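Local coordinates for bifunctional pinoresinol-lariciresinol reductase 1 (PDB 1QYD), which catalyses NADPH-dependent, enantioselective reduction of pinoresinol to lariciresinol and of lariciresinol to secoisolariciresinol in lignan biosynthesis, at residues 91-96 and 135-140; 98-103 and 148-153. All coordinates share one frame; numbering follows the deposited sequence.

Overall arrangement
The two contacts lie on the same side of the chain's centre, their own centres about 13 Å apart, in the NmrA-like, Rossmann-type fold whose parallel sheet has the strand order 3-2-1-4-5. Along the chain they alternate: 91-96, 98-103, 135-140, then 148-153. Interaction 1 sets the loop after strand 79-82 on helix 133-147, at the inferred catalytic Lys138. Interaction 2 comes slightly later in both regions, pairing helix 96-105 with the loop that leaves helix 133-147 for strand 154-156. Together they join the region 91-103 to the region 135-153 at two places: near the active site and, farther from the chain's centre, beside strand 111-113.

Interaction 1: residues 91-96 and 135-140; sequences HHILEQ and FIDKRK
Both methyls of Leu94 lie over one face of the Asp137 carboxylate: CD2 stands 3.8 Å from OD1 of Asp137, and CD1 rests 3.7 Å from CB of Asp137. CD1 also approaches the helix backbone, 3.5 Å from the carbonyl O of Asp137. Farther round helix 133-147, the Arg139 guanidinium has the Phe135 carbonyl O over one face and CD1 of Ile136 in plane at its edge, while its NE bonds to Pro121 O. Ile93 closes the contact from the loop with two branches. CG2, anti to the backbone N, meets CB of Asp137 at 3.5 Å, the two side chains crossing at about a right angle. CG1 sits beside the N and runs on extended (chi2 -178°), bringing CD1 to CE of Lys138 at 3.7 Å. This apolar flank lies against the extended aliphatic chain of Lys138, the inferred proton acceptor, whose side chain is about 5 Å from that of Arg142, inferred to bind NADP(+). Trimming Ile93 to alanine removes both branches and would probably free the Lys138 chain to turn and open a gap beside CB of Asp137. No hydrogen bond joins the two segments; the buried carboxylate is instead gripped through OD2 by Ser90 OG, just ahead of His91. Tyr263 of the second subunit packs on Leu94, so the dimer interface reaches the loop. The chemistry is therefore divided: hydrocarbon branches shape the wall beside Lys138, and a serine hydroxyl bonds OD2, which probably helps fix the carboxylate's rotation under the leucine methyls.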
loop_
_atom_site.group_PDB
_atom_site.type_symbol
_atom_site.label_atom_id
_atom_site.label_comp_id
_atom_site.label_asym_id
_atom_site.label_seq_id
_atom_site.Cartn_x
_atom_site.Cartn_y
_atom_site.Cartn_z
ATOM N N HIS A 91 3.735 2.526 -2.856
ATOM C CA HIS A 91 4.801 1.570 -3.186
ATOM C C HIS A 91 6.195 2.169 -3.392
ATOM O O HIS A 91 7.221 1.515 -3.206
ATOM C CB HIS A 91 4.222 0.843 -4.412
ATOM C CG HIS A 91 4.997 -0.100 -5.333
ATOM N ND1 HIS A 91 6.055 0.123 -6.116
ATOM C CD2 HIS A 91 4.595 -1.396 -5.549
ATOM C CE1 HIS A 91 6.283 -0.990 -6.783
ATOM N NE2 HIS A 91 5.404 -1.904 -6.441
ATOM N N HIS A 92 6.236 3.470 -3.652
ATOM C CA HIS A 92 7.430 4.188 -4.058
ATOM C C HIS A 92 7.734 5.408 -3.213
ATOM O O HIS A 92 8.833 5.959 -3.285
ATOM C CB HIS A 92 7.269 4.577 -5.540
ATOM C CG HIS A 92 5.818 4.460 -5.991
ATOM N ND1 HIS A 92 4.786 5.103 -5.457
ATOM C CD2 HIS A 92 5.356 3.568 -6.917
ATOM C CE1 HIS A 92 3.722 4.603 -6.024
ATOM N NE2 HIS A 92 4.060 3.688 -6.897
ATOM N N ILE A 93 6.761 5.867 -2.427
ATOM C CA ILE A 93 6.965 6.965 -1.491
ATOM C C ILE A 93 7.678 6.469 -0.240
ATOM O O ILE A 93 8.558 7.162 0.264
ATOM C CB ILE A 93 5.580 7.610 -1.152
ATOM C CG1 ILE A 93 5.346 8.627 -2.269
ATOM C CG2 ILE A 93 5.497 8.291 0.226
ATOM C CD1 ILE A 93 4.048 9.459 -2.140
ATOM N N LEU A 94 7.296 5.281 0.255
ATOM C CA LEU A 94 7.906 4.582 1.390
ATOM C C LEU A 94 9.264 3.896 1.170
ATOM O O LEU A 94 9.789 3.230 2.056
ATOM C CB LEU A 94 6.888 3.568 1.873
ATOM C CG LEU A 94 5.945 3.850 3.037
ATOM C CD1 LEU A 94 5.615 5.317 3.223
ATOM C CD2 LEU A 94 4.714 3.064 2.758
ATOM N N GLU A 95 9.825 4.012 -0.042
ATOM C CA GLU A 95 11.158 3.544 -0.438
ATOM C C GLU A 95 12.188 4.519 0.073
ATOM O O GLU A 95 13.334 4.189 0.327
ATOM C CB GLU A 95 11.298 3.485 -1.952
ATOM C CG GLU A 95 10.626 2.279 -2.591
ATOM C CD GLU A 95 11.442 0.978 -2.640
ATOM O OE1 GLU A 95 12.592 1.002 -3.098
ATOM O OE2 GLU A 95 10.902 -0.065 -2.256
ATOM N N GLN A 96 11.757 5.768 0.168
ATOM C CA GLN A 96 12.503 6.880 0.717
ATOM C C GLN A 96 12.957 6.657 2.153
ATOM O O GLN A 96 13.780 7.439 2.619
ATOM C CB GLN A 96 11.657 8.102 0.708
ATOM C CG GLN A 96 11.187 8.456 -0.656
ATOM C CD GLN A 96 10.401 9.737 -0.569
ATOM O OE1 GLN A 96 9.206 9.737 -0.340
ATOM N NE2 GLN A 96 11.056 10.868 -0.722
ATOM N N PHE A 135 -1.027 11.106 2.173
ATOM C CA PHE A 135 -0.605 12.025 3.204
ATOM C C PHE A 135 -0.166 11.216 4.405
ATOM O O PHE A 135 0.680 11.690 5.160
ATOM C CB PHE A 135 -1.769 13.003 3.518
ATOM C CG PHE A 135 -2.278 13.700 2.248
ATOM C CD1 PHE A 135 -3.585 13.447 1.789
ATOM C CD2 PHE A 135 -1.426 14.521 1.490
ATOM C CE1 PHE A 135 -4.024 13.998 0.585
ATOM C CE2 PHE A 135 -1.885 15.064 0.284
ATOM C CZ PHE A 135 -3.178 14.801 -0.165
ATOM N N ILE A 136 -0.679 9.988 4.572
ATOM C CA ILE A 136 -0.210 9.086 5.618
ATOM C C ILE A 136 1.260 8.698 5.344
ATOM O O ILE A 136 2.131 8.817 6.218
ATOM C CB ILE A 136 -1.049 7.812 5.631
ATOM C CG1 ILE A 136 -2.464 8.090 6.048
ATOM C CG2 ILE A 136 -0.393 6.819 6.576
ATOM C CD1 ILE A 136 -2.600 8.586 7.498
ATOM N N ASP A 137 1.520 8.221 4.106
ATOM C CA ASP A 137 2.815 7.752 3.668
ATOM C C ASP A 137 3.907 8.762 3.836
ATOM O O ASP A 137 4.860 8.508 4.560
ATOM C CB ASP A 137 2.751 7.362 2.226
ATOM C CG ASP A 137 2.062 6.047 1.865
ATOM O OD1 ASP A 137 1.566 5.256 2.689
ATOM O OD2 ASP A 137 2.034 5.836 0.671
ATOM N N LYS A 138 3.745 9.910 3.192
ATOM C CA LYS A 138 4.646 11.058 3.285
ATOM C C LYS A 138 4.896 11.574 4.695
ATOM O O LYS A 138 5.806 12.365 4.912
ATOM C CB LYS A 138 4.091 12.230 2.474
ATOM C CG LYS A 138 3.918 12.007 0.978
ATOM C CD LYS A 138 3.269 13.192 0.277
ATOM C CE LYS A 138 3.259 12.953 -1.233
ATOM N NZ LYS A 138 2.485 13.967 -1.928
ATOM N N ARG A 139 4.072 11.214 5.676
ATOM C CA ARG A 139 4.291 11.659 7.030
ATOM C C ARG A 139 5.289 10.729 7.704
ATOM O O ARG A 139 6.190 11.189 8.404
ATOM C CB ARG A 139 2.958 11.686 7.819
ATOM C CG ARG A 139 2.248 13.043 7.797
ATOM C CD ARG A 139 1.158 13.110 8.850
ATOM N NE ARG A 139 -0.101 13.592 8.305
ATOM C CZ ARG A 139 -1.129 12.764 8.017
ATOM N NH1 ARG A 139 -1.073 11.445 8.202
ATOM N NH2 ARG A 139 -2.269 13.265 7.560
ATOM N N LYS A 140 5.139 9.420 7.479
ATOM C CA LYS A 140 6.055 8.406 7.984
ATOM C C LYS A 140 7.502 8.719 7.642
ATOM O O LYS A 140 8.418 8.608 8.464
ATOM C CB LYS A 140 5.724 7.055 7.397
ATOM C CG LYS A 140 4.566 6.469 8.121
ATOM C CD LYS A 140 4.686 4.992 7.824
ATOM C CE LYS A 140 4.455 4.194 9.107
ATOM N NZ LYS A 140 3.089 4.286 9.612
#

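Interaction 2: residues 98-103 and 148-153; sequences KLVEAI and ASIPYT
Ile150 sends its CD1 methyl between two residues one turn apart on helix 96-105, 3.5 Å from CG1 of Val100 and 3.4 Å from CG2 of Ile103. The Ile103 methyl also meets the shaft of the isoleucine, with CG2 of Ile103 3.8 Å from CG1 of Ile150, and there the two side chains cross at about a right angle. Three torsions aim these groups. Ile150 carries CG1 beside its backbone N and stretches CD1 straight outward (chi2 -179°), whereas CG1 of Val100 and CG2 of Ile103 both stand anti to their own N. The backbones stay well apart, with CA of Ile103 7.6 Å from CA of Ile150, so side chains alone bridge the gap. Around this trio the next shell is also apolar. Phe112 of strand 111-113 touches all three residues, and Ile145 of helix 133-147 packs on Val100 and Ile150. The loop is positioned by its backbone: Ser149 takes a left-handed conformation (phi 36°) that turns the chain after helix 133-147, and Pro151 then hydrogen-bonds through its main chain with Phe112. Farther on, Thr153 OG1 bonds to Arg111 NH1 and Thr213 O. Across helix 96-105, Leu99 and Ala102 pack on helix 67-74, placing this helix between that neighbour and the loop. The contact thus joins helix 96-105 to the loop leading from helix 133-147 into strand 154-156 of the Rossmann-type fold, beside strand 111-113. With all three residues buried and no polar bond between the segments, cohesion here rests on methyl contacts, and the polar bonds that fix the loop's course are made outside the pair.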
loop_
_atom_site.group_PDB
_atom_site.type_symbol
_atom_site.label_atom_id
_atom_site.label_comp_id
_atom_site.label_asym_id
_atom_site.label_seq_id
_atom_site.Cartn_x
_atom_site.Cartn_y
_atom_site.Cartn_z
ATOM N N LYS A 98 14.468 3.858 3.346
ATOM C CA LYS A 98 15.775 3.324 2.984
ATOM C C LYS A 98 16.724 4.473 2.702
ATOM O O LYS A 98 17.816 4.496 3.247
ATOM C CB LYS A 98 15.728 2.499 1.705
ATOM C CG LYS A 98 14.655 1.424 1.595
ATOM C CD LYS A 98 14.962 0.583 0.378
ATOM C CE LYS A 98 14.190 -0.725 0.445
ATOM N NZ LYS A 98 12.775 -0.537 0.179
ATOM N N LEU A 99 16.347 5.427 1.855
ATOM C CA LEU A 99 17.147 6.636 1.659
ATOM C C LEU A 99 17.349 7.505 2.916
ATOM O O LEU A 99 18.341 8.220 2.997
ATOM C CB LEU A 99 16.458 7.385 0.516
ATOM C CG LEU A 99 16.897 8.676 -0.162
ATOM C CD1 LEU A 99 18.354 8.715 -0.556
ATOM C CD2 LEU A 99 16.054 8.773 -1.408
ATOM N N VAL A 100 16.479 7.470 3.949
ATOM C CA VAL A 100 16.636 8.212 5.220
ATOM C C VAL A 100 17.616 7.512 6.181
ATOM O O VAL A 100 18.402 8.123 6.908
ATOM C CB VAL A 100 15.240 8.375 5.901
ATOM C CG1 VAL A 100 15.373 9.107 7.233
ATOM C CG2 VAL A 100 14.322 9.195 5.007
ATOM N N GLU A 101 17.481 6.187 6.158
ATOM C CA GLU A 101 18.371 5.237 6.792
ATOM C C GLU A 101 19.764 5.438 6.192
ATOM O O GLU A 101 20.741 5.464 6.934
ATOM C CB GLU A 101 17.888 3.810 6.513
ATOM C CG GLU A 101 16.920 3.130 7.499
ATOM C CD GLU A 101 15.464 3.604 7.697
ATOM O OE1 GLU A 101 15.199 4.817 7.815
ATOM O OE2 GLU A 101 14.580 2.730 7.769
ATOM N N ALA A 102 19.917 5.595 4.864
ATOM C CA ALA A 102 21.203 5.839 4.232
ATOM C C ALA A 102 21.781 7.235 4.457
ATOM O O ALA A 102 22.982 7.451 4.344
ATOM C CB ALA A 102 21.076 5.616 2.745
ATOM N N ILE A 103 20.939 8.215 4.745
ATOM C CA ILE A 103 21.333 9.587 5.029
ATOM C C ILE A 103 21.767 9.708 6.488
ATOM O O ILE A 103 22.706 10.458 6.777
ATOM C CB ILE A 103 20.106 10.533 4.691
ATOM C CG1 ILE A 103 20.059 10.688 3.186
ATOM C CG2 ILE A 103 20.230 11.939 5.261
ATOM C CD1 ILE A 103 18.782 11.332 2.675
ATOM N N ALA A 148 15.778 11.182 13.091
ATOM C CA ALA A 148 17.200 11.059 12.770
ATOM C C ALA A 148 17.923 12.406 12.543
ATOM O O ALA A 148 19.096 12.459 12.146
ATOM C CB ALA A 148 17.289 10.183 11.531
ATOM N N SER A 149 17.234 13.524 12.860
ATOM C CA SER A 149 17.658 14.930 12.728
ATOM C C SER A 149 18.527 15.316 11.514
ATOM O O SER A 149 19.670 15.780 11.560
ATOM C CB SER A 149 18.334 15.349 14.068
ATOM O OG SER A 149 17.379 15.230 15.124
ATOM N N ILE A 150 17.867 15.042 10.381
ATOM C CA ILE A 150 18.337 15.360 9.042
ATOM C C ILE A 150 17.998 16.837 8.834
ATOM O O ILE A 150 17.086 17.335 9.502
ATOM C CB ILE A 150 17.599 14.378 8.066
ATOM C CG1 ILE A 150 18.158 12.969 8.313
ATOM C CG2 ILE A 150 17.773 14.768 6.602
ATOM C CD1 ILE A 150 17.597 11.818 7.458
ATOM N N PRO A 151 18.710 17.609 8.009
ATOM C CA PRO A 151 18.335 18.959 7.617
ATOM C C PRO A 151 17.327 18.987 6.485
ATOM O O PRO A 151 17.697 18.704 5.355
ATOM C CB PRO A 151 19.631 19.598 7.248
ATOM C CG PRO A 151 20.669 18.672 7.812
ATOM C CD PRO A 151 20.063 17.327 7.582
ATOM N N TYR A 152 16.066 19.349 6.756
ATOM C CA TYR A 152 14.961 19.349 5.770
ATOM C C TYR A 152 14.316 20.659 5.309
ATOM O O TYR A 152 14.417 21.744 5.886
ATOM C CB TYR A 152 13.784 18.450 6.248
ATOM C CG TYR A 152 13.381 18.588 7.713
ATOM C CD1 TYR A 152 14.166 17.939 8.666
ATOM C CD2 TYR A 152 12.269 19.326 8.136
ATOM C CE1 TYR A 152 13.862 18.022 10.028
ATOM C CE2 TYR A 152 11.952 19.414 9.502
ATOM C CZ TYR A 152 12.756 18.760 10.448
ATOM O OH TYR A 152 12.510 18.825 11.822
ATOM N N THR A 153 13.662 20.537 4.160
ATOM C CA THR A 153 12.850 21.610 3.606
ATOM C C THR A 153 11.755 20.819 2.967
ATOM O O THR A 153 12.039 19.943 2.151
ATOM C CB THR A 153 13.537 22.402 2.525
ATOM O OG1 THR A 153 14.775 22.861 3.049
ATOM C CG2 THR A 153 12.678 23.565 2.086
#